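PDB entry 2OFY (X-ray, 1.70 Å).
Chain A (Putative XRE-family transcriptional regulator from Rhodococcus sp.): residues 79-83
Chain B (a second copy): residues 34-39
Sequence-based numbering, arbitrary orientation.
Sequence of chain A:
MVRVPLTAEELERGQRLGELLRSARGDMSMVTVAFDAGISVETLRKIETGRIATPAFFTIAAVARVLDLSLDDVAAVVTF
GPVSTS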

# COMPACT_ATOMS: atom_id res chain seq x y z
N THR A 79 -2.17 -8.12 10.47
CA THR A 79 -3.32 -8.95 10.11
C THR A 79 -4.41 -8.13 9.43
O THR A 79 -4.68 -6.97 9.78
N PHE A 80 -5.04 -8.78 8.44
CA PHE A 80 -6.15 -8.21 7.71
C PHE A 80 -7.23 -9.23 7.80
O PHE A 80 -6.94 -10.43 7.81
N GLY A 81 -8.46 -8.73 7.88
CA GLY A 81 -9.66 -9.52 7.73
C GLY A 81 -10.10 -10.11 9.05
O GLY A 81 -9.57 -9.71 10.11
N PRO A 82 -11.04 -11.07 9.00
CA PRO A 82 -11.57 -11.85 10.12
C PRO A 82 -10.44 -12.49 10.93
O PRO A 82 -9.60 -13.21 10.37
N VAL A 83 -10.47 -12.27 12.24
CA VAL A 83 -9.26 -12.20 13.07
C VAL A 83 -8.43 -13.48 13.44
O VAL A 83 -7.20 -13.37 13.48
N ALA B 34 -13.23 -9.44 -0.84
CA ALA B 34 -13.41 -8.23 -0.03
C ALA B 34 -13.59 -8.62 1.43
O ALA B 34 -13.02 -8.00 2.31
N PHE B 35 -14.35 -9.68 1.67
CA PHE B 35 -14.62 -10.10 3.03
C PHE B 35 -13.29 -10.56 3.64
O PHE B 35 -12.98 -10.24 4.79
N ASP B 36 -12.51 -11.33 2.88
CA ASP B 36 -11.28 -11.90 3.44
C ASP B 36 -10.22 -10.81 3.66
O ASP B 36 -9.38 -10.94 4.55
N ALA B 37 -10.27 -9.76 2.85
CA ALA B 37 -9.34 -8.64 2.99
C ALA B 37 -9.78 -7.60 4.04
O ALA B 37 -8.96 -6.78 4.47
N GLY B 38 -11.08 -7.63 4.38
CA GLY B 38 -11.74 -6.62 5.23
C GLY B 38 -12.01 -5.26 4.59
O GLY B 38 -11.93 -4.21 5.26
N ILE B 39 -12.35 -5.25 3.30
CA ILE B 39 -12.70 -4.00 2.65
C ILE B 39 -14.05 -4.10 2.00
O ILE B 39 -14.59 -5.21 1.92

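Chain A lays an extended segment, F80(A) to P82(A), across the C-terminal end of a chain B helix. The contact is small, and no direct hydrogen bond crosses it. Much of what chain A meets is backbone carbonyl oxygen.

P82(A) points toward chain B and has the most area covered. Its ring has a C-gamma exo pucker. P82(A) CD lies 3.4 Å from F35(B) O, and P82(A) CG lies 3.5 Å from F35(B) CE2. The CA-to-CB bond of F35(B) points sideways relative to chain A; chi1 is t and chi2 is 76°, and the end of the ring comes nearer. The proline meets this ring obliquely, an apolar contact.

G81(A) sits close to the helix end. G81(A) CA is 3.5 Å from D36(B) O, a CA-H...O contact. A CB here would point toward chain B and clash with that oxygen. Its positive phi also favours glycine.

F80(A) starts toward chain B, with F80(A) CB 3.8 Å from A37(B) O. Its chi1 is m, and the ring end leads away. D36(B), also m at chi1, and A37(B) point away, so they offer backbone instead.

One water donates weak hydrogen bonds to F80(A) O and D36(B) O, its oxygen 3.3 Å from each. It bridges two acceptors that cannot bond each other.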

# COMPACT_ATOMS: atom_id res chain seq x y z
CB THR A 79 -3.95 -9.58 11.32
OG1 THR A 79 -4.46 -8.56 12.19
CG2 THR A 79 -2.93 -10.40 12.06
CB PHE A 80 -5.78 -8.02 6.24
CG PHE A 80 -4.47 -7.30 6.01
CD1 PHE A 80 -4.31 -5.98 6.41
CD2 PHE A 80 -3.41 -7.96 5.43
CE1 PHE A 80 -3.14 -5.33 6.18
CE2 PHE A 80 -2.27 -7.34 5.21
CZ PHE A 80 -2.08 -6.03 5.62
CB PRO A 82 -12.45 -12.89 9.43
CG PRO A 82 -12.86 -12.23 8.16
CD PRO A 82 -11.65 -11.46 7.72
CB VAL A 83 -9.50 -11.27 14.32
CG1 VAL A 83 -10.01 -12.05 15.55
CG2 VAL A 83 -8.25 -10.44 14.64
CB ALA B 34 -14.61 -7.43 -0.51
CB PHE B 35 -15.54 -11.31 3.00
CG PHE B 35 -15.83 -11.85 4.36
CD1 PHE B 35 -16.70 -11.19 5.17
CD2 PHE B 35 -15.18 -12.98 4.84
CE1 PHE B 35 -17.02 -11.65 6.45
CE2 PHE B 35 -15.47 -13.47 6.10
CZ PHE B 35 -16.39 -12.79 6.92
CB ASP B 36 -10.70 -13.06 2.60
CG ASP B 36 -11.30 -14.46 2.97
OD1 ASP B 36 -12.32 -14.55 3.68
OD2 ASP B 36 -10.74 -15.49 2.54
CB ALA B 37 -9.19 -7.98 1.69
CB ILE B 39 -11.71 -3.64 1.56
CG1 ILE B 39 -11.67 -4.74 0.45
CG2 ILE B 39 -10.28 -3.47 2.09
CD1 ILE B 39 -10.77 -4.30 -0.76
O HOH W 1 -6.08 -11.11 4.68